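Long-range contacts in D-ribulose-5-phosphate 3-epimerase, putative (Plasmodium falciparum, PDB 1TQX), which probably catalyses the metal-dependent interconversion of D-ribulose 5-phosphate and D-xylulose 5-phosphate: residues A[111-122]-A[137-145]; A[158-168]-A[189-197]. All coordinates share one frame; numbering follows the deposited sequence.

Interaction 1: residues A[111-122]-A[137-145]; sequences RDNNLWCGISIK and NLINTVLVM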
ATOM      1  N   ARG A 111      -5.717 -12.581   8.776  1.00 22.10           N
ATOM      2  CA  ARG A 111      -5.316 -12.378  10.169  1.00 22.54           C
ATOM      3  C   ARG A 111      -4.963 -13.720  10.826  1.00 22.91           C
ATOM      4  O   ARG A 111      -4.065 -13.785  11.665  1.00 23.41           O
ATOM      5  CB  ARG A 111      -6.424 -11.678  10.979  1.00 24.18           C
ATOM      6  CG  ARG A 111      -6.852 -10.295  10.465  1.00 27.68           C
ATOM      7  CD  ARG A 111      -5.670  -9.361  10.175  1.00 29.77           C
ATOM      8  NE  ARG A 111      -4.872  -9.016  11.350  1.00 30.85           N
ATOM      9  CZ  ARG A 111      -5.226  -8.132  12.281  1.00 34.23           C
ATOM     10  NH1 ARG A 111      -6.382  -7.482  12.198  1.00 32.61           N
ATOM     11  NH2 ARG A 111      -4.407  -7.883  13.296  1.00 34.38           N
ATOM     12  N   ASP A 112      -5.656 -14.791  10.444  1.00 23.06           N
ATOM     13  CA  ASP A 112      -5.359 -16.109  11.010  1.00 26.18           C
ATOM     14  C   ASP A 112      -4.029 -16.680  10.513  1.00 27.95           C
ATOM     15  O   ASP A 112      -3.596 -17.742  10.965  1.00 29.20           O
ATOM     16  CB  ASP A 112      -6.489 -17.108  10.727  1.00 26.29           C
ATOM     17  CG  ASP A 112      -7.680 -16.919  11.655  1.00 28.98           C
ATOM     18  OD1 ASP A 112      -7.541 -16.193  12.665  1.00 29.02           O
ATOM     19  OD2 ASP A 112      -8.749 -17.503  11.379  1.00 25.16           O
ATOM     20  N   ASN A 113      -3.395 -15.983   9.572  1.00 26.59           N
ATOM     21  CA  ASN A 113      -2.084 -16.388   9.060  1.00 25.82           C
ATOM     22  C   ASN A 113      -1.043 -15.492   9.731  1.00 25.32           C
ATOM     23  O   ASN A 113       0.119 -15.455   9.323  1.00 25.96           O
ATOM     24  CB  ASN A 113      -2.007 -16.216   7.533  1.00 24.64           C
ATOM     25  CG  ASN A 113      -2.537 -17.423   6.774  1.00 22.55           C
ATOM     26  OD1 ASN A 113      -1.789 -18.347   6.449  1.00 23.76           O
ATOM     27  ND2 ASN A 113      -3.834 -17.421   6.494  1.00 22.21           N
ATOM     28  N   ASN A 114      -1.476 -14.778  10.767  1.00 26.46           N
ATOM     29  CA  ASN A 114      -0.619 -13.857  11.518  1.00 27.39           C
ATOM     30  C   ASN A 114      -0.024 -12.782  10.619  1.00 27.13           C
ATOM     31  O   ASN A 114       1.162 -12.454  10.704  1.00 26.16           O
ATOM     32  CB  ASN A 114       0.495 -14.621  12.240  1.00 30.53           C
ATOM     33  CG  ASN A 114      -0.046 -15.573  13.285  1.00 35.43           C
ATOM     34  OD1 ASN A 114      -0.925 -15.210  14.067  1.00 37.59           O
ATOM     35  ND2 ASN A 114       0.476 -16.795  13.308  1.00 38.36           N
ATOM     36  N   LEU A 115      -0.872 -12.238   9.754  1.00 26.19           N
ATOM     37  CA  LEU A 115      -0.466 -11.193   8.826  1.00 24.85           C
ATOM     38  C   LEU A 115      -1.372  -9.989   9.014  1.00 23.76           C
ATOM     39  O   LEU A 115      -2.505 -10.131   9.451  1.00 23.54           O
ATOM     40  CB  LEU A 115      -0.614 -11.688   7.383  1.00 24.21           C
ATOM     41  CG  LEU A 115       0.247 -12.864   6.916  1.00 23.88           C
ATOM     42  CD1 LEU A 115      -0.325 -13.448   5.624  1.00 23.72           C
ATOM     43  CD2 LEU A 115       1.663 -12.385   6.713  1.00 22.86           C
ATOM     44  N   TRP A 116      -0.867  -8.805   8.693  1.00 24.23           N
ATOM     45  CA  TRP A 116      -1.692  -7.605   8.763  1.00 24.03           C
ATOM     46  C   TRP A 116      -2.588  -7.694   7.532  1.00 23.70           C
ATOM     47  O   TRP A 116      -2.193  -8.278   6.519  1.00 21.33           O
ATOM     48  CB  TRP A 116      -0.824  -6.351   8.661  1.00 25.34           C
ATOM     49  CG  TRP A 116      -0.344  -5.820   9.976  1.00 30.35           C
ATOM     50  CD1 TRP A 116      -0.102  -6.532  11.113  1.00 33.02           C
ATOM     51  CD2 TRP A 116      -0.020  -4.456  10.277  1.00 31.96           C
ATOM     52  NE1 TRP A 116       0.353  -5.696  12.108  1.00 35.92           N
ATOM     53  CE2 TRP A 116       0.413  -4.417  11.620  1.00 35.13           C
ATOM     54  CE3 TRP A 116      -0.053  -3.262   9.541  1.00 32.89           C
ATOM     55  CZ2 TRP A 116       0.814  -3.228  12.246  1.00 35.05           C
ATOM     56  CZ3 TRP A 116       0.346  -2.078  10.161  1.00 33.47           C
ATOM     57  CH2 TRP A 116       0.773  -2.071  11.503  1.00 35.03           C
ATOM     58  N   CYS A 117      -3.792  -7.136   7.612  1.00 22.51           N
ATOM     59  CA  CYS A 117      -4.698  -7.161   6.470  1.00 22.27           C
ATOM     60  C   CYS A 117      -5.068  -5.754   6.026  1.00 21.52           C
ATOM     61  O   CYS A 117      -5.482  -4.915   6.829  1.00 20.79           O
ATOM     62  CB  CYS A 117      -5.983  -7.935   6.791  1.00 22.50           C
ATOM     63  SG  CYS A 117      -7.223  -7.878   5.445  1.00 24.93           S
ATOM     64  N   GLY A 118      -4.891  -5.500   4.737  1.00 20.38           N
ATOM     65  CA  GLY A 118      -5.241  -4.208   4.198  1.00 20.84           C
ATOM     66  C   GLY A 118      -6.323  -4.387   3.152  1.00 20.96           C
ATOM     67  O   GLY A 118      -6.470  -5.469   2.579  1.00 20.40           O
ATOM     68  N   ILE A 119      -7.107  -3.343   2.922  1.00 21.31           N
ATOM     69  CA  ILE A 119      -8.137  -3.404   1.897  1.00 21.57           C
ATOM     70  C   ILE A 119      -8.020  -2.103   1.114  1.00 20.86           C
ATOM     71  O   ILE A 119      -7.850  -1.029   1.697  1.00 20.51           O
ATOM     72  CB  ILE A 119      -9.564  -3.567   2.497  1.00 21.99           C
ATOM     73  CG1 ILE A 119     -10.552  -3.901   1.375  1.00 23.02           C
ATOM     74  CG2 ILE A 119     -10.000  -2.291   3.220  1.00 21.41           C
ATOM     75  CD1 ILE A 119     -11.935  -4.318   1.866  1.00 21.62           C
ATOM     76  N   SER A 120      -8.083  -2.204  -0.208  1.00 20.58           N
ATOM     77  CA  SER A 120      -7.952  -1.029  -1.051  1.00 20.79           C
ATOM     78  C   SER A 120      -9.202  -0.722  -1.871  1.00 21.80           C
ATOM     79  O   SER A 120      -9.982  -1.619  -2.203  1.00 21.77           O
ATOM     80  CB  SER A 120      -6.752  -1.203  -1.991  1.00 19.97           C
ATOM     81  OG  SER A 120      -6.535  -0.042  -2.781  1.00 22.30           O
ATOM     82  N   ILE A 121      -9.381   0.562  -2.174  1.00 21.44           N
ATOM     83  CA  ILE A 121     -10.495   1.037  -2.986  1.00 22.85           C
ATOM     84  C   ILE A 121      -9.956   1.940  -4.094  1.00 23.45           C
ATOM     85  O   ILE A 121      -9.076   2.770  -3.858  1.00 21.53           O
ATOM     86  CB  ILE A 121     -11.538   1.847  -2.161  1.00 23.06           C
ATOM     87  CG1 ILE A 121     -10.827   2.875  -1.276  1.00 24.86           C
ATOM     88  CG2 ILE A 121     -12.424   0.904  -1.361  1.00 21.96           C
ATOM     89  CD1 ILE A 121     -11.775   3.780  -0.504  1.00 26.94           C
ATOM     90  N   LYS A 122     -10.488   1.768  -5.300  1.00 23.45           N
ATOM     91  CA  LYS A 122     -10.075   2.566  -6.444  1.00 24.56           C
ATOM     92  C   LYS A 122     -10.752   3.943  -6.400  1.00 24.67           C
ATOM     93  O   LYS A 122     -11.717   4.148  -5.664  1.00 24.39           O
ATOM     94  CB  LYS A 122     -10.406   1.818  -7.740  1.00 23.39           C
ATOM     95  CG  LYS A 122      -9.679   0.476  -7.843  1.00 27.73           C
ATOM     96  CD  LYS A 122      -9.709  -0.124  -9.246  1.00 28.90           C
ATOM     97  CE  LYS A 122     -11.088  -0.621  -9.637  1.00 30.68           C
ATOM     98  NZ  LYS A 122     -11.102  -1.205 -11.017  1.00 30.58           N
ATOM     99  N   ASN A 137     -12.918  -4.368  12.949  1.00 33.11           N
ATOM    100  CA  ASN A 137     -11.563  -4.215  13.478  1.00 33.31           C
ATOM    101  C   ASN A 137     -10.554  -5.206  12.893  1.00 31.90           C
ATOM    102  O   ASN A 137      -9.428  -5.308  13.378  1.00 30.32           O
ATOM    103  CB  ASN A 137     -11.567  -4.343  15.004  1.00 37.74           C
ATOM    104  CG  ASN A 137     -12.352  -3.242  15.676  1.00 42.00           C
ATOM    105  OD1 ASN A 137     -12.067  -2.061  15.485  1.00 45.40           O
ATOM    106  ND2 ASN A 137     -13.348  -3.622  16.471  1.00 44.75           N
ATOM    107  N   LEU A 138     -10.958  -5.928  11.854  1.00 30.44           N
ATOM    108  CA  LEU A 138     -10.081  -6.905  11.215  1.00 29.63           C
ATOM    109  C   LEU A 138      -9.077  -6.268  10.256  1.00 29.25           C
ATOM    110  O   LEU A 138      -8.066  -6.884   9.907  1.00 28.00           O
ATOM    111  CB  LEU A 138     -10.920  -7.923  10.440  1.00 29.91           C
ATOM    112  CG  LEU A 138     -11.766  -8.897  11.259  1.00 30.23           C
ATOM    113  CD1 LEU A 138     -12.788  -9.571  10.365  1.00 29.36           C
ATOM    114  CD2 LEU A 138     -10.852  -9.918  11.920  1.00 30.67           C
ATOM    115  N   ILE A 139      -9.360  -5.040   9.833  1.00 27.06           N
ATOM    116  CA  ILE A 139      -8.503  -4.330   8.887  1.00 25.74           C
ATOM    117  C   ILE A 139      -7.463  -3.438   9.552  1.00 25.71           C
ATOM    118  O   ILE A 139      -7.798  -2.536  10.314  1.00 26.41           O
ATOM    119  CB  ILE A 139      -9.350  -3.458   7.927  1.00 25.67           C
ATOM    120  CG1 ILE A 139     -10.431  -4.310   7.251  1.00 24.63           C
ATOM    121  CG2 ILE A 139      -8.455  -2.806   6.880  1.00 23.35           C
ATOM    122  CD1 ILE A 139      -9.901  -5.486   6.455  1.00 25.23           C
ATOM    123  N   ASN A 140      -6.194  -3.693   9.248  1.00 24.61           N
ATOM    124  CA  ASN A 140      -5.097  -2.907   9.800  1.00 24.29           C
ATOM    125  C   ASN A 140      -4.851  -1.637   8.987  1.00 23.29           C
ATOM    126  O   ASN A 140      -4.451  -0.607   9.535  1.00 23.72           O
ATOM    127  CB  ASN A 140      -3.805  -3.728   9.796  1.00 24.17           C
ATOM    128  CG  ASN A 140      -3.869  -4.933  10.714  1.00 26.05           C
ATOM    129  OD1 ASN A 140      -3.685  -4.815  11.927  1.00 26.72           O
ATOM    130  ND2 ASN A 140      -4.137  -6.097  10.139  1.00 19.08           N
ATOM    131  N   THR A 141      -5.094  -1.716   7.682  1.00 21.40           N
ATOM    132  CA  THR A 141      -4.834  -0.593   6.788  1.00 21.95           C
ATOM    133  C   THR A 141      -5.836  -0.477   5.644  1.00 22.31           C
ATOM    134  O   THR A 141      -6.283  -1.486   5.093  1.00 22.34           O
ATOM    135  CB  THR A 141      -3.449  -0.747   6.105  1.00 22.49           C
ATOM    136  OG1 THR A 141      -2.435  -0.983   7.089  1.00 21.07           O
ATOM    137  CG2 THR A 141      -3.107   0.509   5.295  1.00 22.62           C
ATOM    138  N   VAL A 142      -6.182   0.757   5.292  1.00 22.18           N
ATOM    139  CA  VAL A 142      -7.054   1.012   4.155  1.00 21.89           C
ATOM    140  C   VAL A 142      -6.160   1.764   3.174  1.00 22.67           C
ATOM    141  O   VAL A 142      -5.578   2.791   3.521  1.00 22.34           O
ATOM    142  CB  VAL A 142      -8.266   1.900   4.499  1.00 23.42           C
ATOM    143  CG1 VAL A 142      -8.999   2.282   3.215  1.00 21.57           C
ATOM    144  CG2 VAL A 142      -9.219   1.147   5.414  1.00 23.97           C
ATOM    145  N   LEU A 143      -6.026   1.228   1.966  1.00 21.80           N
ATOM    146  CA  LEU A 143      -5.192   1.849   0.945  1.00 21.58           C
ATOM    147  C   LEU A 143      -6.085   2.638  -0.010  1.00 21.47           C
ATOM    148  O   LEU A 143      -6.800   2.057  -0.828  1.00 21.39           O
ATOM    149  CB  LEU A 143      -4.420   0.759   0.177  1.00 22.85           C
ATOM    150  CG  LEU A 143      -3.266   1.134  -0.765  1.00 22.53           C
ATOM    151  CD1 LEU A 143      -2.620  -0.154  -1.283  1.00 22.50           C
ATOM    152  CD2 LEU A 143      -3.762   1.972  -1.925  1.00 26.32           C
ATOM    153  N   VAL A 144      -6.049   3.962   0.118  1.00 21.15           N
ATOM    154  CA  VAL A 144      -6.836   4.850  -0.726  1.00 20.57           C
ATOM    155  C   VAL A 144      -6.026   5.155  -1.986  1.00 20.79           C
ATOM    156  O   VAL A 144      -5.024   5.866  -1.923  1.00 19.97           O
ATOM    157  CB  VAL A 144      -7.153   6.188   0.008  1.00 22.86           C
ATOM    158  CG1 VAL A 144      -7.865   7.154  -0.934  1.00 24.18           C
ATOM    159  CG2 VAL A 144      -8.010   5.921   1.240  1.00 21.11           C
ATOM    160  N   MET A 145      -6.440   4.598  -3.122  1.00 20.92           N
ATOM    161  CA  MET A 145      -5.736   4.858  -4.374  1.00 21.70           C
ATOM    162  C   MET A 145      -5.951   6.323  -4.729  1.00 22.46           C
ATOM    163  O   MET A 145      -7.088   6.802  -4.733  1.00 23.61           O
ATOM    164  CB  MET A 145      -6.284   3.994  -5.515  1.00 19.49           C
ATOM    165  CG  MET A 145      -5.963   2.507  -5.429  1.00 22.27           C
ATOM    166  SD  MET A 145      -4.187   2.153  -5.367  1.00 26.98           S
ATOM    167  CE  MET A 145      -3.612   2.854  -6.899  1.00 25.01           C
TER
HETATM  168  O   HOH W   1      -9.536   5.768  -3.741  1.00 21.03           O
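The amide of Asn140 fits into the corner formed by the Trp116 ring and the Arg111 guanidinium of the other segment. It lies over one face of the Trp116 indole with the planes only 10° apart, a stacked pair, while its end meets a face of the Arg111 guanidinium, the planes 67° apart. Bends at chi2 and chi3 fold the Arg111 chain back so that NH1 donates to Leu138 O (2.9 Å), coming from above the carbonyl plane. Next to this corner Cys117 O receives Asn140 N at 2.8 Å and, more weakly, Thr141 N. Ile139 packs beside them, its CD1 against Cys117 SG (3.7 Å) and its CG2 against Ile119 CG2 (4.0 Å). From here strands 116-121 and 141-145 run parallel as neighbours in the TIM barrel, the two strands of a beta-alpha-beta unit whose connection carries helix 131-134. The side chains of Ile119, Ile121, Val142 and Val144 face the surrounding helices: CG2 of Ile119 and CG2 of Val142 lie side by side, with Ile133 packing on Ile119 and Leu134 on Val142. Thr141, Ser120 and Leu143 point to the barrel interior. Gly118 has no side chain there, and its CA sits 3.0 Å from Thr141 O in a CA-H...O contact; Thr141 OG1 is hydrogen-bonded to Gln88. With OG anti to the backbone N (chi1 -176°), Ser120 swings its hydroxyl onto Leu143 O (2.9 Å), while Ile121 N reaches the same oxygen from the opposite face of its plane. Ser120 OG also touches Leu143 CD2 at 3.5 Å. The Leu143 side chain fits close to the zinc ion and its ligands His70 and Asp179. At the C-terminal end Met145 N bonds to Ile121 O, and a water bridges Ile121 O and Met145 O.

Interaction 2: residues A[158-168]-A[189-197]; sequences HDMMGKVSFLR and ISASHGANI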
ATOM      1  N   HIS A 158      -6.182  15.020  -6.151  1.00 30.48           N
ATOM      2  CA  HIS A 158      -6.483  15.751  -4.927  1.00 32.53           C
ATOM      3  C   HIS A 158      -7.914  15.524  -4.438  1.00 30.84           C
ATOM      4  O   HIS A 158      -8.196  15.665  -3.249  1.00 29.78           O
ATOM      5  CB  HIS A 158      -6.237  17.249  -5.144  1.00 36.95           C
ATOM      6  CG  HIS A 158      -6.221  18.053  -3.880  1.00 42.73           C
ATOM      7  ND1 HIS A 158      -7.323  18.180  -3.060  1.00 44.67           N
ATOM      8  CD2 HIS A 158      -5.235  18.777  -3.298  1.00 44.37           C
ATOM      9  CE1 HIS A 158      -7.016  18.944  -2.027  1.00 45.02           C
ATOM     10  NE2 HIS A 158      -5.755  19.320  -2.147  1.00 44.61           N
ATOM     11  N   ASP A 159      -8.813  15.164  -5.348  1.00 30.45           N
ATOM     12  CA  ASP A 159     -10.204  14.942  -4.974  1.00 31.62           C
ATOM     13  C   ASP A 159     -10.433  13.663  -4.161  1.00 30.26           C
ATOM     14  O   ASP A 159     -11.557  13.369  -3.761  1.00 27.48           O
ATOM     15  CB  ASP A 159     -11.090  14.951  -6.226  1.00 36.53           C
ATOM     16  CG  ASP A 159     -10.803  13.792  -7.161  1.00 41.28           C
ATOM     17  OD1 ASP A 159      -9.633  13.362  -7.252  1.00 43.79           O
ATOM     18  OD2 ASP A 159     -11.753  13.326  -7.826  1.00 44.97           O
ATOM     19  N   MET A 160      -9.366  12.909  -3.907  1.00 28.62           N
ATOM     20  CA  MET A 160      -9.478  11.686  -3.111  1.00 28.53           C
ATOM     21  C   MET A 160      -9.248  11.997  -1.633  1.00 28.48           C
ATOM     22  O   MET A 160      -9.448  11.136  -0.774  1.00 28.35           O
ATOM     23  CB  MET A 160      -8.448  10.645  -3.578  1.00 27.67           C
ATOM     24  CG  MET A 160      -8.714  10.078  -4.964  1.00 27.42           C
ATOM     25  SD  MET A 160     -10.233   9.111  -5.018  1.00 27.79           S
ATOM     26  CE  MET A 160     -11.430  10.308  -5.683  1.00 27.52           C
ATOM     27  N   MET A 161      -8.840  13.227  -1.332  1.00 27.34           N
ATOM     28  CA  MET A 161      -8.571  13.595   0.054  1.00 28.23           C
ATOM     29  C   MET A 161      -9.794  13.520   0.958  1.00 27.45           C
ATOM     30  O   MET A 161      -9.662  13.374   2.173  1.00 27.70           O
ATOM     31  CB  MET A 161      -7.945  14.990   0.125  1.00 28.65           C
ATOM     32  CG  MET A 161      -6.547  15.059  -0.465  1.00 27.34           C
ATOM     33  SD  MET A 161      -5.426  13.821   0.238  1.00 28.63           S
ATOM     34  CE  MET A 161      -5.626  12.472  -0.944  1.00 25.67           C
ATOM     35  N   GLY A 162     -10.978  13.619   0.367  1.00 28.56           N
ATOM     36  CA  GLY A 162     -12.195  13.534   1.151  1.00 27.49           C
ATOM     37  C   GLY A 162     -12.307  12.160   1.787  1.00 28.33           C
ATOM     38  O   GLY A 162     -12.770  12.028   2.921  1.00 27.08           O
ATOM     39  N   LYS A 163     -11.876  11.132   1.058  1.00 27.30           N
ATOM     40  CA  LYS A 163     -11.928   9.764   1.569  1.00 26.75           C
ATOM     41  C   LYS A 163     -11.006   9.629   2.771  1.00 26.94           C
ATOM     42  O   LYS A 163     -11.360   9.000   3.771  1.00 26.77           O
ATOM     43  CB  LYS A 163     -11.506   8.760   0.489  1.00 26.03           C
ATOM     44  CG  LYS A 163     -12.378   8.767  -0.753  1.00 26.04           C
ATOM     45  CD  LYS A 163     -11.979   7.645  -1.691  1.00 25.05           C
ATOM     46  CE  LYS A 163     -12.817   7.647  -2.960  1.00 25.41           C
ATOM     47  NZ  LYS A 163     -12.407   6.526  -3.865  1.00 22.98           N
ATOM     48  N   VAL A 164      -9.818  10.218   2.660  1.00 26.57           N
ATOM     49  CA  VAL A 164      -8.832  10.174   3.734  1.00 25.57           C
ATOM     50  C   VAL A 164      -9.371  10.836   5.004  1.00 26.67           C
ATOM     51  O   VAL A 164      -9.270  10.265   6.090  1.00 25.53           O
ATOM     52  CB  VAL A 164      -7.512  10.868   3.306  1.00 25.61           C
ATOM     53  CG1 VAL A 164      -6.494  10.818   4.446  1.00 23.28           C
ATOM     54  CG2 VAL A 164      -6.940  10.181   2.062  1.00 25.40           C
ATOM     55  N   SER A 165      -9.944  12.032   4.875  1.00 26.70           N
ATOM     56  CA  SER A 165     -10.493  12.729   6.041  1.00 27.96           C
ATOM     57  C   SER A 165     -11.623  11.928   6.684  1.00 27.81           C
ATOM     58  O   SER A 165     -11.707  11.840   7.909  1.00 29.03           O
ATOM     59  CB  SER A 165     -11.002  14.120   5.654  1.00 27.68           C
ATOM     60  OG  SER A 165      -9.926  14.978   5.330  1.00 30.51           O
ATOM     61  N   PHE A 166     -12.489  11.346   5.858  1.00 28.03           N
ATOM     62  CA  PHE A 166     -13.597  10.535   6.360  1.00 29.29           C
ATOM     63  C   PHE A 166     -13.087   9.408   7.258  1.00 28.85           C
ATOM     64  O   PHE A 166     -13.574   9.218   8.370  1.00 28.77           O
ATOM     65  CB  PHE A 166     -14.376   9.918   5.195  1.00 29.01           C
ATOM     66  CG  PHE A 166     -15.422   8.926   5.625  1.00 31.12           C
ATOM     67  CD1 PHE A 166     -16.675   9.357   6.058  1.00 32.76           C
ATOM     68  CD2 PHE A 166     -15.149   7.560   5.624  1.00 30.75           C
ATOM     69  CE1 PHE A 166     -17.642   8.440   6.484  1.00 33.29           C
ATOM     70  CE2 PHE A 166     -16.108   6.637   6.049  1.00 32.59           C
ATOM     71  CZ  PHE A 166     -17.355   7.077   6.478  1.00 33.00           C
ATOM     72  N   LEU A 167     -12.106   8.657   6.760  1.00 28.72           N
ATOM     73  CA  LEU A 167     -11.538   7.535   7.500  1.00 28.24           C
ATOM     74  C   LEU A 167     -10.841   7.933   8.798  1.00 28.58           C
ATOM     75  O   LEU A 167     -11.064   7.312   9.835  1.00 27.78           O
ATOM     76  CB  LEU A 167     -10.563   6.757   6.605  1.00 27.11           C
ATOM     77  CG  LEU A 167     -11.172   6.023   5.405  1.00 24.72           C
ATOM     78  CD1 LEU A 167     -10.077   5.606   4.440  1.00 23.14           C
ATOM     79  CD2 LEU A 167     -11.949   4.809   5.889  1.00 24.85           C
ATOM     80  N   ARG A 168     -10.000   8.962   8.750  1.00 28.85           N
ATOM     81  CA  ARG A 168      -9.292   9.389   9.956  1.00 30.91           C
ATOM     82  C   ARG A 168     -10.247   9.875  11.040  1.00 32.57           C
ATOM     83  O   ARG A 168     -10.039   9.617  12.224  1.00 33.17           O
ATOM     84  CB  ARG A 168      -8.287  10.501   9.636  1.00 29.25           C
ATOM     85  CG  ARG A 168      -7.534  11.022  10.861  1.00 27.48           C
ATOM     86  CD  ARG A 168      -6.809   9.889  11.581  1.00 29.17           C
ATOM     87  NE  ARG A 168      -5.766   9.284  10.752  1.00 27.54           N
ATOM     88  CZ  ARG A 168      -5.554   7.973  10.660  1.00 28.09           C
ATOM     89  NH1 ARG A 168      -6.315   7.129  11.341  1.00 25.39           N
ATOM     90  NH2 ARG A 168      -4.577   7.506   9.892  1.00 27.91           N
ATOM     91  N   ILE A 189       0.027  17.161   1.745  1.00 26.70           N
ATOM     92  CA  ILE A 189      -1.414  17.292   1.579  1.00 25.88           C
ATOM     93  C   ILE A 189      -2.132  16.060   2.133  1.00 26.18           C
ATOM     94  O   ILE A 189      -3.128  16.181   2.850  1.00 25.82           O
ATOM     95  CB  ILE A 189      -1.794  17.450   0.094  1.00 26.59           C
ATOM     96  CG1 ILE A 189      -1.337  18.818  -0.422  1.00 28.77           C
ATOM     97  CG2 ILE A 189      -3.299  17.274  -0.080  1.00 25.78           C
ATOM     98  CD1 ILE A 189      -1.578  19.018  -1.910  1.00 28.55           C
ATOM     99  N   SER A 190      -1.629  14.874   1.796  1.00 23.73           N
ATOM    100  CA  SER A 190      -2.252  13.641   2.268  1.00 23.57           C
ATOM    101  C   SER A 190      -2.217  13.532   3.789  1.00 23.54           C
ATOM    102  O   SER A 190      -3.210  13.162   4.413  1.00 25.32           O
ATOM    103  CB  SER A 190      -1.566  12.429   1.633  1.00 21.79           C
ATOM    104  OG  SER A 190      -1.813  12.391   0.236  1.00 21.71           O
ATOM    105  N   ALA A 191      -1.077  13.860   4.385  1.00 23.23           N
ATOM    106  CA  ALA A 191      -0.944  13.792   5.831  1.00 24.51           C
ATOM    107  C   ALA A 191      -1.869  14.785   6.545  1.00 26.24           C
ATOM    108  O   ALA A 191      -2.368  14.500   7.636  1.00 27.10           O
ATOM    109  CB  ALA A 191       0.511  14.044   6.235  1.00 23.99           C
ATOM    110  N   SER A 192      -2.105  15.943   5.931  1.00 27.04           N
ATOM    111  CA  SER A 192      -2.964  16.958   6.540  1.00 28.09           C
ATOM    112  C   SER A 192      -4.405  16.471   6.632  1.00 28.76           C
ATOM    113  O   SER A 192      -5.193  16.973   7.439  1.00 28.97           O
ATOM    114  CB  SER A 192      -2.908  18.269   5.742  1.00 28.92           C
ATOM    115  OG  SER A 192      -3.642  18.183   4.532  1.00 28.94           O
ATOM    116  N   HIS A 193      -4.743  15.483   5.808  1.00 28.39           N
ATOM    117  CA  HIS A 193      -6.088  14.919   5.800  1.00 28.44           C
ATOM    118  C   HIS A 193      -6.193  13.655   6.659  1.00 28.24           C
ATOM    119  O   HIS A 193      -7.294  13.165   6.904  1.00 29.40           O
ATOM    120  CB  HIS A 193      -6.527  14.624   4.361  1.00 29.68           C
ATOM    121  CG  HIS A 193      -6.913  15.846   3.583  1.00 31.78           C
ATOM    122  ND1 HIS A 193      -8.208  16.321   3.532  1.00 32.71           N
ATOM    123  CD2 HIS A 193      -6.172  16.701   2.838  1.00 31.86           C
ATOM    124  CE1 HIS A 193      -8.248  17.412   2.789  1.00 32.53           C
ATOM    125  NE2 HIS A 193      -7.024  17.666   2.356  1.00 33.31           N
ATOM    126  N   GLY A 194      -5.056  13.128   7.113  1.00 26.09           N
ATOM    127  CA  GLY A 194      -5.089  11.942   7.954  1.00 25.61           C
ATOM    128  C   GLY A 194      -4.237  10.745   7.554  1.00 24.76           C
ATOM    129  O   GLY A 194      -4.141   9.778   8.313  1.00 24.80           O
ATOM    130  N   ALA A 195      -3.616  10.789   6.381  1.00 22.47           N
ATOM    131  CA  ALA A 195      -2.783   9.670   5.939  1.00 24.22           C
ATOM    132  C   ALA A 195      -1.523   9.542   6.788  1.00 23.30           C
ATOM    133  O   ALA A 195      -0.909  10.549   7.141  1.00 24.82           O
ATOM    134  CB  ALA A 195      -2.402   9.847   4.465  1.00 22.28           C
ATOM    135  N   ASN A 196      -1.137   8.310   7.122  1.00 22.68           N
ATOM    136  CA  ASN A 196       0.074   8.097   7.916  1.00 22.28           C
ATOM    137  C   ASN A 196       1.073   7.144   7.251  1.00 22.70           C
ATOM    138  O   ASN A 196       2.200   6.995   7.718  1.00 21.42           O
ATOM    139  CB  ASN A 196      -0.263   7.598   9.335  1.00 21.07           C
ATOM    140  CG  ASN A 196      -0.929   6.233   9.344  1.00 22.02           C
ATOM    141  OD1 ASN A 196      -2.054   6.078   8.876  1.00 22.31           O
ATOM    142  ND2 ASN A 196      -0.236   5.238   9.893  1.00 22.13           N
ATOM    143  N   ILE A 197       0.655   6.499   6.167  1.00 22.77           N
ATOM    144  CA  ILE A 197       1.534   5.599   5.432  1.00 22.20           C
ATOM    145  C   ILE A 197       1.592   6.119   4.003  1.00 21.51           C
ATOM    146  O   ILE A 197       0.564   6.284   3.349  1.00 22.11           O
ATOM    147  CB  ILE A 197       1.014   4.149   5.447  1.00 22.17           C
ATOM    148  CG1 ILE A 197       0.834   3.682   6.898  1.00 24.20           C
ATOM    149  CG2 ILE A 197       2.009   3.240   4.724  1.00 22.19           C
ATOM    150  CD1 ILE A 197       0.390   2.245   7.027  1.00 26.77           C
TER
HETATM  151  O   HOH W   2      -8.963  15.998   7.835  1.00 47.75           O
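His158 sets its ring obliquely against Ile189, His158 NE2 lying 3.8 Å from Ile189 CG2. One helical turn on, Met161 lies across the His193 ring: its CB stands over the ring centre, 3.5 Å from the centroid, in a CH-pi contact. The chain then bends at chi2 and chi3, carrying CG to Ile189 and SD to Ser190 CA. Val164 pushes CG1 into the hollow at the end of helix 184-193, against His193 O, Ala195 N and Ala195 CB. Ser165 OG accepts a bond from His193 ND1 (2.8 Å) in the ring plane; with Met161 over the face and this bond at the edge, the imidazole's rotation is fixed. A water on Ser165 OG also reaches His193 O weakly. Arg168 grips Gly194 O side-on with NE (3.0 Å) and NH2 (2.8 Å), and its NH1 bonds to Leu174 O. Gly194, at positive phi, closes a Schellman motif, and its lack of a side chain makes room for Arg168 CB. The two helices are neighbours on the outside of the barrel, the axes of 161-168 and 189-193 lying 33° apart; beneath them Leu167 packs on strand 175-179, and Asn196 bonds to Ile176 of that strand.

Overall arrangement
After the strands up to 88-92 the chain reaches 111-122, and interaction 1 closes a short loop when it returns at 137-145 after helix 131-134. Interaction 2 opens only afterwards, at 158-168, and closes a longer loop at 189-197, with strand 175-179 in between. The two are in series, neither nested nor crossed, their centres about 17 Å apart. Interaction 1 joins adjacent strands of the barrel wall; interaction 2 joins adjacent helices of its outer layer. They meet where strand 141-145 is followed by helix 161-170: Leu167 packs on Val142 and Val144, and Met160 CG approaches Met145 O, so the helix seats on the wall.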